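Long-range contact in DNA polymerase III subunit beta (Pseudomonas aeruginosa, PDB 4TSZ), which tethers DNA polymerases and other proteins to DNA and makes them processive, as the replicative sliding clamp: residues F4-E9 and I89-E94. Residues are numbered along the deposited sequence; the frame is centred on the assembly and turned at random.
Sequences FTIQRE and IDIRVE
Phe4 pairs with Ile91 and Ile6 with Ile89 in a textbook antiparallel ladder, each couple closed by two backbone hydrogen bonds. The bonds of the Phe4–Ile91 pair are on average the straighter: Ile91 N reaches Phe4 O at 2.8 Å with 172° at the hydrogen. Ile89 N to Ile6 O is 2.7 Å, and beyond it strand 3-7 gives way to helix 8-19 at Arg8, Gln7 being the N-cap residue. Between them Thr5 and Asp90 form the non-hydrogen-bonded pair; Thr5 CA makes a CA-H...O contact with Ile89 O, 3.2 Å away.

Apolar packing occupies the face carrying Phe4, Ile6, Ile89 and Ile91. With CG between the backbone N and the carbonyl carbon (chi1 64°), the Phe4 ring runs beside Ile91, whose CB sits over one ring face in a CH-pi contact, 4.0 Å from the centroid. Ile91 CG2 meets Phe4 CE1, and Ile91 CD1 comes within 3.7 Å of Phe4 CZ. Farther along, Ile89 CD1 rests 3.6 Å from Arg8 CA, packing against the first turn of the helix.

On the other face Thr5 and Asp90 cross. Thr5 CG2 lies 3.3 Å from Asp90 OD2, an oxygen hydrogen-bonded to His3 NE2.

Within the N-terminal clamp domain, strand 3-7 is an outermost strand of a four-stranded antiparallel sheet, and strand 88-94 joins it to strand 97-102. Leu11 of helix 8-19 packs on Ile6, Ile89 and Ile91, while Leu43 of strand 42-48, in the eight-stranded sheet that continues into the central domain, meets Phe4 and Ile6.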
ATOM      1  N   PHE E   4      28.822  -1.439 -23.699  1.00 47.88           N
ATOM      2  CA  PHE E   4      28.859  -2.738 -23.032  1.00 47.29           C
ATOM      3  C   PHE E   4      27.576  -3.532 -23.285  1.00 50.92           C
ATOM      4  O   PHE E   4      26.550  -2.971 -23.678  1.00 49.85           O
ATOM      5  CB  PHE E   4      29.122  -2.582 -21.509  1.00 47.67           C
ATOM      6  CG  PHE E   4      28.052  -1.857 -20.728  1.00 46.96           C
ATOM      7  CD1 PHE E   4      28.052  -0.465 -20.637  1.00 48.29           C
ATOM      8  CD2 PHE E   4      27.056  -2.563 -20.065  1.00 48.29           C
ATOM      9  CE1 PHE E   4      27.067   0.205 -19.903  1.00 47.78           C
ATOM     10  CE2 PHE E   4      26.063  -1.890 -19.347  1.00 50.12           C
ATOM     11  CZ  PHE E   4      26.071  -0.508 -19.273  1.00 46.81           C
ATOM     12  N   THR E   5      27.660  -4.843 -23.074  1.00 48.79           N
ATOM     13  CA  THR E   5      26.547  -5.782 -23.134  1.00 48.85           C
ATOM     14  C   THR E   5      26.413  -6.387 -21.739  1.00 52.98           C
ATOM     15  O   THR E   5      27.424  -6.572 -21.034  1.00 50.70           O
ATOM     16  CB  THR E   5      26.683  -6.832 -24.255  1.00 54.83           C
ATOM     17  OG1 THR E   5      27.937  -7.502 -24.151  1.00 59.04           O
ATOM     18  CG2 THR E   5      26.519  -6.238 -25.638  1.00 49.27           C
ATOM     19  N   ILE E   6      25.158  -6.627 -21.323  1.00 49.67           N
ATOM     20  CA  ILE E   6      24.829  -7.157 -20.000  1.00 49.41           C
ATOM     21  C   ILE E   6      23.475  -7.892 -20.033  1.00 52.86           C
ATOM     22  O   ILE E   6      22.559  -7.478 -20.754  1.00 50.60           O
ATOM     23  CB  ILE E   6      24.867  -5.994 -18.935  1.00 51.41           C
ATOM     24  CG1 ILE E   6      24.794  -6.512 -17.475  1.00 51.98           C
ATOM     25  CG2 ILE E   6      23.843  -4.870 -19.229  1.00 50.29           C
ATOM     26  CD1 ILE E   6      25.354  -5.564 -16.405  1.00 55.55           C
ATOM     27  N   GLN E   7      23.353  -8.975 -19.249  1.00 49.92           N
ATOM     28  CA  GLN E   7      22.102  -9.717 -19.113  1.00 49.41           C
ATOM     29  C   GLN E   7      21.173  -8.871 -18.266  1.00 49.69           C
ATOM     30  O   GLN E   7      21.635  -8.189 -17.347  1.00 47.05           O
ATOM     31  CB  GLN E   7      22.331 -11.075 -18.423  1.00 52.03           C
ATOM     32  CG  GLN E   7      22.976 -12.137 -19.307  1.00 77.99           C
ATOM     33  CD  GLN E   7      22.019 -12.731 -20.313  1.00100.45           C
ATOM     34  OE1 GLN E   7      22.149 -12.518 -21.525  1.00 95.01           O
ATOM     35  NE2 GLN E   7      21.033 -13.488 -19.836  1.00 93.88           N
ATOM     36  N   ARG E   8      19.866  -8.905 -18.583  1.00 46.79           N
ATOM     37  CA  ARG E   8      18.817  -8.149 -17.887  1.00 45.45           C
ATOM     38  C   ARG E   8      18.942  -8.199 -16.363  1.00 50.11           C
ATOM     39  O   ARG E   8      18.986  -7.149 -15.725  1.00 48.44           O
ATOM     40  CB  ARG E   8      17.416  -8.613 -18.345  1.00 42.28           C
ATOM     41  CG  ARG E   8      16.260  -7.921 -17.625  1.00 41.87           C
ATOM     42  CD  ARG E   8      14.950  -8.627 -17.876  1.00 47.44           C
ATOM     43  NE  ARG E   8      13.865  -8.135 -17.020  1.00 45.71           N
ATOM     44  CZ  ARG E   8      13.575  -8.616 -15.812  1.00 57.60           C
ATOM     45  NH1 ARG E   8      14.290  -9.604 -15.290  1.00 49.71           N
ATOM     46  NH2 ARG E   8      12.565  -8.108 -15.116  1.00 42.60           N
ATOM     47  N   GLU E   9      19.019  -9.415 -15.798  1.00 48.81           N
ATOM     48  CA  GLU E   9      19.076  -9.666 -14.353  1.00 48.84           C
ATOM     49  C   GLU E   9      20.355  -9.162 -13.703  1.00 54.04           C
ATOM     50  O   GLU E   9      20.300  -8.687 -12.567  1.00 54.05           O
ATOM     51  CB  GLU E   9      18.823 -11.152 -14.033  1.00 51.28           C
ATOM     52  CG  GLU E   9      17.415 -11.630 -14.380  1.00 58.89           C
ATOM     53  CD  GLU E   9      17.094 -11.776 -15.861  1.00 74.69           C
ATOM     54  OE1 GLU E   9      18.047 -11.885 -16.670  1.00 61.05           O
ATOM     55  OE2 GLU E   9      15.891 -11.755 -16.213  1.00 66.44           O
ATOM     56  N   ILE E  89      21.287  -7.084 -23.108  1.00 47.41           N
ATOM     57  CA  ILE E  89      21.087  -5.662 -23.360  1.00 44.40           C
ATOM     58  C   ILE E  89      22.382  -5.042 -23.879  1.00 49.26           C
ATOM     59  O   ILE E  89      23.436  -5.194 -23.256  1.00 47.77           O
ATOM     60  CB  ILE E  89      20.565  -4.930 -22.090  1.00 45.44           C
ATOM     61  CG1 ILE E  89      19.351  -5.643 -21.456  1.00 45.07           C
ATOM     62  CG2 ILE E  89      20.253  -3.455 -22.376  1.00 44.06           C
ATOM     63  CD1 ILE E  89      19.057  -5.210 -19.998  1.00 50.73           C
ATOM     64  N   ASP E  90      22.294  -4.331 -25.016  1.00 46.51           N
ATOM     65  CA  ASP E  90      23.418  -3.588 -25.566  1.00 46.68           C
ATOM     66  C   ASP E  90      23.223  -2.117 -25.179  1.00 48.02           C
ATOM     67  O   ASP E  90      22.167  -1.535 -25.456  1.00 45.92           O
ATOM     68  CB  ASP E  90      23.531  -3.760 -27.085  1.00 49.84           C
ATOM     69  CG  ASP E  90      24.803  -3.142 -27.639  1.00 60.37           C
ATOM     70  OD1 ASP E  90      24.838  -1.898 -27.816  1.00 59.91           O
ATOM     71  OD2 ASP E  90      25.772  -3.891 -27.866  1.00 66.54           O
ATOM     72  N   ILE E  91      24.221  -1.541 -24.486  1.00 44.28           N
ATOM     73  CA  ILE E  91      24.181  -0.153 -24.014  1.00 42.66           C
ATOM     74  C   ILE E  91      25.370   0.633 -24.549  1.00 47.63           C
ATOM     75  O   ILE E  91      26.512   0.224 -24.346  1.00 47.75           O
ATOM     76  CB  ILE E  91      24.056  -0.063 -22.457  1.00 45.05           C
ATOM     77  CG1 ILE E  91      22.707  -0.659 -21.968  1.00 45.93           C
ATOM     78  CG2 ILE E  91      24.209   1.396 -21.973  1.00 44.61           C
ATOM     79  CD1 ILE E  91      22.596  -0.923 -20.467  1.00 53.35           C
ATOM     80  N   ARG E  92      25.103   1.773 -25.210  1.00 44.59           N
ATOM     81  CA  ARG E  92      26.166   2.644 -25.721  1.00 45.05           C
ATOM     82  C   ARG E  92      25.806   4.129 -25.645  1.00 47.16           C
ATOM     83  O   ARG E  92      24.623   4.489 -25.655  1.00 43.37           O
ATOM     84  CB  ARG E  92      26.647   2.241 -27.132  1.00 46.88           C
ATOM     85  CG  ARG E  92      25.657   2.497 -28.265  1.00 58.05           C
ATOM     86  CD  ARG E  92      26.305   2.406 -29.640  1.00 68.79           C
ATOM     87  NE  ARG E  92      26.701   1.040 -29.996  1.00 81.72           N
ATOM     88  CZ  ARG E  92      27.957   0.600 -30.026  1.00100.86           C
ATOM     89  NH1 ARG E  92      28.960   1.409 -29.705  1.00 88.95           N
ATOM     90  NH2 ARG E  92      28.219  -0.654 -30.369  1.00 90.91           N
ATOM     91  N   VAL E  93      26.835   4.980 -25.557  1.00 45.14           N
ATOM     92  CA  VAL E  93      26.675   6.434 -25.523  1.00 46.02           C
ATOM     93  C   VAL E  93      26.916   6.948 -26.939  1.00 52.93           C
ATOM     94  O   VAL E  93      27.949   6.641 -27.538  1.00 53.79           O
ATOM     95  CB  VAL E  93      27.581   7.130 -24.470  1.00 50.25           C
ATOM     96  CG1 VAL E  93      27.408   8.647 -24.505  1.00 49.92           C
ATOM     97  CG2 VAL E  93      27.308   6.598 -23.064  1.00 49.42           C
ATOM     98  N   GLU E  94      25.951   7.700 -27.481  1.00 51.47           N
ATOM     99  CA  GLU E  94      26.051   8.257 -28.829  1.00 52.67           C
ATOM    100  C   GLU E  94      25.463   9.664 -28.854  1.00 56.31           C
ATOM    101  O   GLU E  94      24.263   9.829 -28.640  1.00 54.88           O
ATOM    102  CB  GLU E  94      25.352   7.331 -29.837  1.00 54.72           C
ATOM    103  CG  GLU E  94      25.931   7.386 -31.239  1.00 69.99           C
ATOM    104  CD  GLU E  94      25.398   6.295 -32.144  1.00 93.51           C
ATOM    105  OE1 GLU E  94      24.342   6.516 -32.782  1.00 86.49           O
ATOM    106  OE2 GLU E  94      26.008   5.202 -32.183  1.00 87.41           O
TER